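Side-chain contacts in cytochrome C (Marichromatium purpuratum 984, PDB 5LO9), which probably interconverts thiosulfate and tetrathionate as a thiosulfate dehydrogenase, passing electrons through its c-type hemes: residues 242-247 with 372-377; 306-311 with 365-370. All coordinates share one frame; numbering follows the deposited sequence.

Contact 1: 242-247 with 372-377; sequences SRFTPP and TAMSGR. With HEC (heme c), chain E; EDO (1,2-ethanediol), chain R.
R243 lies along S375, its CG and NE both beside the serine hydroxyl. R243 NE donates to S375 OG over 2.9 Å, and the bond is nearly straight, at 166°. The hydroxyl sits at the guanidinium edge, only 8° out of its plane. The arginine chain runs extended from CG to NE, and this carries the donor across to the other loop, where S375 OG takes the N-H. One face of the guanidinium rests over CA of G376.

The apolar half of the contact belongs to F244 and M374. M374 CE comes to 3.6 Å from F244 CB and approaches the ring obliquely. The methionine is bent at its last torsion, which brings the methyl group up to the phenylalanine. W304 meets the F244 ring and also touches M374.

Residues 374 to 377 form a type II turn, closed by R377 N bonding to M374 O at 3.2 Å. G376 takes the third place, with positive phi (109°). Its N donates to O1 of a 1,2-ethanediol, probably from the crystallisation liquor. R377, the last residue of the turn, starts its side chain away from 242-247. R377 NE donates to heme O1A at 2.8 Å, and R377 NH2 donates to heme O2A at 2.8 Å. This is a two-pronged grip on one propionate. NH1 makes a weak bond to T372 O.

The two arginines thus do different work. R243 ties two loops together at the surface through a neutral hydroxyl, with D299 as a long, weak ionic partner. R377 puts its charge against the heme carboxylate, which would probably help to stabilise the ionised propionate.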
loop_
_atom_site.group_PDB
_atom_site.type_symbol
_atom_site.label_atom_id
_atom_site.label_comp_id
_atom_site.label_asym_id
_atom_site.label_seq_id
_atom_site.Cartn_x
_atom_site.Cartn_y
_atom_site.Cartn_z
ATOM N N SER A 242 4.385 22.835 -11.709
ATOM C CA SER A 242 3.425 22.361 -10.695
ATOM C C SER A 242 3.386 20.835 -10.666
ATOM O O SER A 242 2.313 20.223 -10.714
ATOM C CB SER A 242 2.025 22.943 -10.919
ATOM O OG SER A 242 2.012 24.350 -10.713
ATOM N N ARG A 243 4.576 20.228 -10.661
ATOM C CA ARG A 243 4.748 18.784 -10.700
ATOM C C ARG A 243 5.495 18.264 -9.474
ATOM O O ARG A 243 6.327 18.963 -8.872
ATOM C CB ARG A 243 5.470 18.356 -11.985
ATOM C CG ARG A 243 4.499 17.854 -13.029
ATOM C CD ARG A 243 5.150 17.548 -14.356
ATOM N NE ARG A 243 4.106 17.120 -15.286
ATOM C CZ ARG A 243 4.299 16.839 -16.568
ATOM N NH1 ARG A 243 5.525 16.932 -17.082
ATOM N NH2 ARG A 243 3.270 16.434 -17.316
ATOM N N PHE A 244 5.171 17.013 -9.125
ATOM C CA PHE A 244 5.701 16.356 -7.932
ATOM C C PHE A 244 7.204 16.154 -8.026
ATOM O O PHE A 244 7.774 15.948 -9.104
ATOM C CB PHE A 244 4.988 15.005 -7.714
ATOM C CG PHE A 244 5.569 14.168 -6.620
ATOM C CD1 PHE A 244 5.176 14.379 -5.310
ATOM C CD2 PHE A 244 6.492 13.151 -6.898
ATOM C CE1 PHE A 244 5.693 13.621 -4.265
ATOM C CE2 PHE A 244 7.031 12.371 -5.851
ATOM C CZ PHE A 244 6.616 12.617 -4.513
ATOM N N THR A 245 7.853 16.224 -6.877
ATOM C CA THR A 245 9.277 15.952 -6.805
ATOM C C THR A 245 9.532 14.793 -5.860
ATOM O O THR A 245 9.132 14.864 -4.688
ATOM C CB THR A 245 10.030 17.171 -6.340
ATOM O OG1 THR A 245 9.894 18.193 -7.340
ATOM C CG2 THR A 245 11.472 16.798 -6.121
ATOM N N PRO A 246 10.135 13.698 -6.302
ATOM C CA PRO A 246 10.454 12.638 -5.377
ATOM C C PRO A 246 11.666 12.984 -4.544
ATOM O O PRO A 246 12.470 13.860 -4.903
ATOM C CB PRO A 246 10.753 11.447 -6.280
ATOM C CG PRO A 246 10.373 11.918 -7.692
ATOM C CD PRO A 246 10.483 13.339 -7.686
ATOM N N PRO A 247 11.891 12.226 -3.492
ATOM C CA PRO A 247 13.046 12.474 -2.643
ATOM C C PRO A 247 14.350 12.287 -3.393
ATOM O O PRO A 247 14.474 11.456 -4.294
ATOM C CB PRO A 247 12.901 11.431 -1.521
ATOM C CG PRO A 247 11.771 10.596 -1.847
ATOM C CD PRO A 247 10.946 11.283 -2.894
ATOM N N THR A 372 -5.869 10.099 -8.244
ATOM C CA THR A 372 -5.660 9.192 -9.364
ATOM C C THR A 372 -5.264 9.924 -10.641
ATOM O O THR A 372 -5.181 9.290 -11.694
ATOM C CB THR A 372 -6.915 8.363 -9.616
ATOM O OG1 THR A 372 -7.899 9.172 -10.254
ATOM C CG2 THR A 372 -7.491 7.851 -8.290
ATOM N N ALA A 373 -5.049 11.239 -10.576
ATOM C CA ALA A 373 -4.704 12.059 -11.727
ATOM C C ALA A 373 -3.573 13.012 -11.401
ATOM O O ALA A 373 -3.591 14.184 -11.778
ATOM C CB ALA A 373 -5.907 12.846 -12.235
ATOM N N MET A 374 -2.569 12.541 -10.689
ATOM C CA MET A 374 -1.399 13.377 -10.485
ATOM C C MET A 374 -0.802 13.738 -11.834
ATOM O O MET A 374 -0.754 12.911 -12.744
ATOM C CB MET A 374 -0.355 12.653 -9.628
ATOM C CG MET A 374 -0.601 12.693 -8.116
ATOM S SD MET A 374 0.812 11.972 -7.292
ATOM C CE MET A 374 1.811 13.409 -7.010
ATOM N N SER A 375 -0.420 15.001 -11.986
ATOM C CA SER A 375 0.222 15.435 -13.214
ATOM C C SER A 375 1.536 14.687 -13.409
ATOM O O SER A 375 2.393 14.658 -12.520
ATOM C CB SER A 375 0.456 16.940 -13.185
ATOM O OG SER A 375 1.442 17.306 -14.138
ATOM N N GLY A 376 1.683 14.075 -14.580
ATOM C CA GLY A 376 2.836 13.267 -14.906
ATOM C C GLY A 376 2.534 11.791 -14.962
ATOM O O GLY A 376 3.407 11.010 -15.349
ATOM N N ARG A 377 1.335 11.380 -14.588
ATOM C CA ARG A 377 1.060 9.964 -14.491
ATOM C C ARG A 377 1.000 9.337 -15.869
ATOM O O ARG A 377 0.477 9.937 -16.810
ATOM C CB ARG A 377 -0.245 9.729 -13.773
ATOM C CG ARG A 377 -0.381 8.274 -13.381
ATOM C CD ARG A 377 -1.745 7.966 -12.849
ATOM N NE ARG A 377 -1.951 6.543 -12.676
ATOM C CZ ARG A 377 -3.092 6.032 -12.263
ATOM N NH1 ARG A 377 -4.083 6.853 -11.971
ATOM N NH2 ARG A 377 -3.233 4.720 -12.147
HETATM FE FE HEC E . 5.167 -1.376 -15.739
HETATM C CHA HEC E . 2.150 0.417 -15.565
HETATM C CHB HEC E . 5.382 -1.416 -12.245
HETATM C CHC HEC E . 8.050 -3.405 -15.917
HETATM C CHD HEC E . 5.183 -0.990 -19.155
HETATM N NA HEC E . 3.979 -0.623 -14.205
HETATM C C1A HEC E . 2.834 0.036 -14.342
HETATM C C2A HEC E . 2.220 0.422 -13.052
HETATM C C3A HEC E . 3.160 -0.101 -12.076
HETATM C C4A HEC E . 4.226 -0.739 -12.889
HETATM C CMA HEC E . 3.063 0.020 -10.598
HETATM C CAA HEC E . 0.954 1.211 -12.834
HETATM C CBA HEC E . 1.204 2.664 -13.226
HETATM C CGA HEC E . 0.013 3.545 -12.888
HETATM O O1A HEC E . 0.220 4.778 -12.834
HETATM O O2A HEC E . -1.131 3.032 -12.699
HETATM N NB HEC E . 6.476 -2.254 -14.370
HETATM C C1B HEC E . 6.386 -2.145 -13.026
HETATM C C2B HEC E . 7.437 -2.887 -12.321
HETATM C C3B HEC E . 8.214 -3.476 -13.402
HETATM C C4B HEC E . 7.521 -3.028 -14.624
HETATM C CMB HEC E . 7.671 -2.974 -10.855
HETATM C CAB HEC E . 9.414 -4.356 -13.269
HETATM C CBB HEC E . 8.968 -5.643 -12.576
HETATM N NC HEC E . 6.395 -2.090 -17.270
HETATM C C1C HEC E . 7.494 -2.853 -17.154
HETATM C C2C HEC E . 8.173 -3.095 -18.448
HETATM C C3C HEC E . 7.310 -2.384 -19.406
HETATM C C4C HEC E . 6.254 -1.790 -18.555
HETATM C CMC HEC E . 9.426 -3.903 -18.670
HETATM C CAC HEC E . 7.452 -2.196 -20.906
HETATM C CBC HEC E . 7.672 -3.497 -21.609
HETATM N ND HEC E . 3.876 -0.462 -17.098
HETATM C C1D HEC E . 4.060 -0.427 -18.408
HETATM C C2D HEC E . 2.992 0.302 -19.116
HETATM C C3D HEC E . 2.054 0.735 -18.066
HETATM C C4D HEC E . 2.729 0.183 -16.860
HETATM C CMD HEC E . 2.933 0.489 -20.593
HETATM C CAD HEC E . 0.766 1.533 -18.167
HETATM C CBD HEC E . -0.319 0.933 -19.088
HETATM C CGD HEC E . -0.910 -0.444 -18.723
HETATM O O1D HEC E . -0.187 -1.462 -18.498
HETATM O O2D HEC E . -2.167 -0.547 -18.696
HETATM C C1 EDO R . -1.419 13.620 -17.172
HETATM O O1 EDO R . -0.246 14.430 -16.931
HETATM C C2 EDO R . -1.661 12.703 -15.984
HETATM O O2 EDO R . -2.957 12.939 -15.406
#

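Contact 2: 306-311 with 365-370; sequences AWVAYP and TGAPTG. With HEC (heme c), chain E; EDO (1,2-ethanediol), chain X.
V308 keeps CG1 anti to its carbonyl carbon (chi1 -63°), with CG2 between the backbone N and that carbon. This rotation lays the branched side chain against the backbone of 367-368. V308 CB stands 3.4 Å from P368 O, and both methyl groups lie near the same oxygen, on one side of it. V308 CG1 also meets A367 CB at 3.8 Å.

One backbone bond joins the segments: G370 N donates to V308 O over 2.8 Å. V308 therefore packs with its side chain and accepts with its carbonyl, close to helix 304-307.

The T369 side chain sets off away from 306-311. Its OG1 bonds to A367 O of the second subunit, and A367 O here receives T369 OG1 of that subunit in return. T369 of the second subunit also packs on V308.

On the heme side, Y310 OH donates to heme O2A at 2.7 Å. The propionate oxygen lies at the edge of the ring, near its plane. The same hydroxyl is hydrogen-bonded to R326, a residue of the thiosulfate pocket. The segments thus form a buried junction between a reciprocal subunit interface and the propionate-binding site of a c-type heme.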
loop_
_atom_site.group_PDB
_atom_site.type_symbol
_atom_site.label_atom_id
_atom_site.label_comp_id
_atom_site.label_asym_id
_atom_site.label_seq_id
_atom_site.Cartn_x
_atom_site.Cartn_y
_atom_site.Cartn_z
ATOM N N ALA A 306 1.685 6.330 -9.184
ATOM C CA ALA A 306 0.939 5.088 -9.119
ATOM C C ALA A 306 0.648 4.686 -7.682
ATOM O O ALA A 306 -0.436 4.174 -7.398
ATOM C CB ALA A 306 1.717 3.980 -9.826
ATOM N N TRP A 307 1.588 4.925 -6.767
ATOM C CA TRP A 307 1.396 4.491 -5.386
ATOM C C TRP A 307 0.076 4.982 -4.799
ATOM O O TRP A 307 -0.637 4.220 -4.131
ATOM C CB TRP A 307 2.550 4.981 -4.516
ATOM C CG TRP A 307 2.412 4.516 -3.097
ATOM C CD1 TRP A 307 1.989 5.243 -1.999
ATOM C CD2 TRP A 307 2.658 3.200 -2.629
ATOM N NE1 TRP A 307 1.969 4.441 -0.896
ATOM C CE2 TRP A 307 2.383 3.183 -1.256
ATOM C CE3 TRP A 307 3.086 2.026 -3.243
ATOM C CZ2 TRP A 307 2.544 2.045 -0.490
ATOM C CZ3 TRP A 307 3.233 0.892 -2.472
ATOM C CH2 TRP A 307 2.957 0.909 -1.122
ATOM N N VAL A 308 -0.269 6.252 -5.037
ATOM C CA VAL A 308 -1.446 6.862 -4.416
ATOM C C VAL A 308 -2.714 6.559 -5.176
ATOM O O VAL A 308 -3.783 7.039 -4.786
ATOM C CB VAL A 308 -1.341 8.395 -4.320
ATOM C CG1 VAL A 308 -0.179 8.822 -3.418
ATOM C CG2 VAL A 308 -1.174 9.024 -5.747
ATOM N N ALA A 309 -2.618 5.803 -6.257
ATOM C CA ALA A 309 -3.731 5.527 -7.154
ATOM C C ALA A 309 -4.307 4.125 -6.993
ATOM O O ALA A 309 -5.350 3.826 -7.581
ATOM C CB ALA A 309 -3.268 5.702 -8.609
ATOM N N TYR A 310 -3.632 3.246 -6.259
ATOM C CA TYR A 310 -4.083 1.879 -6.055
ATOM C C TYR A 310 -4.368 1.661 -4.572
ATOM O O TYR A 310 -3.671 2.225 -3.709
ATOM C CB TYR A 310 -3.034 0.862 -6.529
ATOM C CG TYR A 310 -2.856 0.797 -8.025
ATOM C CD1 TYR A 310 -3.453 -0.204 -8.780
ATOM C CD2 TYR A 310 -2.111 1.743 -8.684
ATOM C CE1 TYR A 310 -3.293 -0.253 -10.148
ATOM C CE2 TYR A 310 -1.944 1.692 -10.041
ATOM C CZ TYR A 310 -2.529 0.708 -10.768
ATOM O OH TYR A 310 -2.346 0.701 -12.128
ATOM N N PRO A 311 -5.365 0.829 -4.236
ATOM C CA PRO A 311 -6.283 0.006 -5.036
ATOM C C PRO A 311 -7.137 0.736 -6.062
ATOM O O PRO A 311 -7.574 1.852 -5.781
ATOM C CB PRO A 311 -7.207 -0.587 -3.974
ATOM C CG PRO A 311 -6.409 -0.658 -2.790
ATOM C CD PRO A 311 -5.559 0.578 -2.805
ATOM N N THR A 365 6.839 9.780 -1.406
ATOM C CA THR A 365 6.815 10.596 -0.197
ATOM C C THR A 365 6.204 11.967 -0.454
ATOM O O THR A 365 6.663 12.725 -1.323
ATOM C CB THR A 365 8.222 10.763 0.344
ATOM O OG1 THR A 365 8.806 9.497 0.656
ATOM C CG2 THR A 365 8.117 11.504 1.575
ATOM N N GLY A 366 5.159 12.267 0.294
ATOM C CA GLY A 366 4.488 13.533 0.237
ATOM C C GLY A 366 3.243 13.576 -0.621
ATOM O O GLY A 366 2.444 14.517 -0.478
ATOM N N ALA A 367 3.058 12.595 -1.505
ATOM C CA ALA A 367 1.970 12.637 -2.469
ATOM C C ALA A 367 0.632 12.288 -1.820
ATOM O O ALA A 367 0.567 11.491 -0.881
ATOM C CB ALA A 367 2.248 11.692 -3.624
ATOM N N PRO A 368 -0.455 12.883 -2.312
ATOM C CA PRO A 368 -1.776 12.768 -1.671
ATOM C C PRO A 368 -2.493 11.466 -1.989
ATOM O O PRO A 368 -2.801 11.172 -3.145
ATOM C CB PRO A 368 -2.535 13.970 -2.238
ATOM C CG PRO A 368 -1.934 14.163 -3.568
ATOM C CD PRO A 368 -0.458 13.878 -3.378
ATOM N N THR A 369 -2.831 10.731 -0.943
ATOM C CA THR A 369 -3.477 9.446 -1.115
ATOM C C THR A 369 -4.752 9.634 -1.913
ATOM O O THR A 369 -5.588 10.480 -1.580
ATOM C CB THR A 369 -3.792 8.821 0.252
ATOM O OG1 THR A 369 -2.590 8.665 1.015
ATOM C CG2 THR A 369 -4.424 7.450 0.093
ATOM N N GLY A 370 -4.915 8.825 -2.952
ATOM C CA GLY A 370 -6.174 8.746 -3.654
ATOM C C GLY A 370 -6.294 9.660 -4.838
ATOM O O GLY A 370 -7.330 9.635 -5.505
HETATM FE FE HEC E . 5.167 -1.376 -15.739
HETATM C CHA HEC E . 2.150 0.417 -15.565
HETATM C CHB HEC E . 5.382 -1.416 -12.245
HETATM C CHC HEC E . 8.050 -3.405 -15.917
HETATM C CHD HEC E . 5.183 -0.990 -19.155
HETATM N NA HEC E . 3.979 -0.623 -14.205
HETATM C C1A HEC E . 2.834 0.036 -14.342
HETATM C C2A HEC E . 2.220 0.422 -13.052
HETATM C C3A HEC E . 3.160 -0.101 -12.076
HETATM C C4A HEC E . 4.226 -0.739 -12.889
HETATM C CMA HEC E . 3.063 0.020 -10.598
HETATM C CAA HEC E . 0.954 1.211 -12.834
HETATM C CBA HEC E . 1.204 2.664 -13.226
HETATM C CGA HEC E . 0.013 3.545 -12.888
HETATM O O1A HEC E . 0.220 4.778 -12.834
HETATM O O2A HEC E . -1.131 3.032 -12.699
HETATM N NB HEC E . 6.476 -2.254 -14.370
HETATM C C1B HEC E . 6.386 -2.145 -13.026
HETATM C C2B HEC E . 7.437 -2.887 -12.321
HETATM C C3B HEC E . 8.214 -3.476 -13.402
HETATM C C4B HEC E . 7.521 -3.028 -14.624
HETATM C CMB HEC E . 7.671 -2.974 -10.855
HETATM C CAB HEC E . 9.414 -4.356 -13.269
HETATM C CBB HEC E . 8.968 -5.643 -12.576
HETATM N NC HEC E . 6.395 -2.090 -17.270
HETATM C C1C HEC E . 7.494 -2.853 -17.154
HETATM C C2C HEC E . 8.173 -3.095 -18.448
HETATM C C3C HEC E . 7.310 -2.384 -19.406
HETATM C C4C HEC E . 6.254 -1.790 -18.555
HETATM C CMC HEC E . 9.426 -3.903 -18.670
HETATM C CAC HEC E . 7.452 -2.196 -20.906
HETATM C CBC HEC E . 7.672 -3.497 -21.609
HETATM N ND HEC E . 3.876 -0.462 -17.098
HETATM C C1D HEC E . 4.060 -0.427 -18.408
HETATM C C2D HEC E . 2.992 0.302 -19.116
HETATM C C3D HEC E . 2.054 0.735 -18.066
HETATM C C4D HEC E . 2.729 0.183 -16.860
HETATM C CMD HEC E . 2.933 0.489 -20.593
HETATM C CAD HEC E . 0.766 1.533 -18.167
HETATM C CBD HEC E . -0.319 0.933 -19.088
HETATM C CGD HEC E . -0.910 -0.444 -18.723
HETATM O O1D HEC E . -0.187 -1.462 -18.498
HETATM O O2D HEC E . -2.167 -0.547 -18.696
HETATM C C1 EDO X . 9.514 7.389 3.543
HETATM O O1 EDO X . 10.038 8.715 3.292
HETATM C C2 EDO X . 8.750 7.419 4.875
HETATM O O2 EDO X . 9.572 6.990 5.976
#

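The centres of contacts 1 and 2 are 10 Å apart, on the same side of the chain's centre. In sequence the order is 242-247, 306-311, 365-370, 372-377, so contact 2 is nested inside the loop closed by contact 1. Their second segments follow one another in the loop between helices 351-363 and 391-401. M374 packs on both segments of contact 2: its CE lies 3.8 Å from A367 CB, and its SD lies 3.9 Å from V308 CG2. F244 also packs on T365, and R377 NH1 on A309. Both contacts reach one heme propionate, so the surface loop, the subunit interface and the heme next to the thiosulfate pocket are joined.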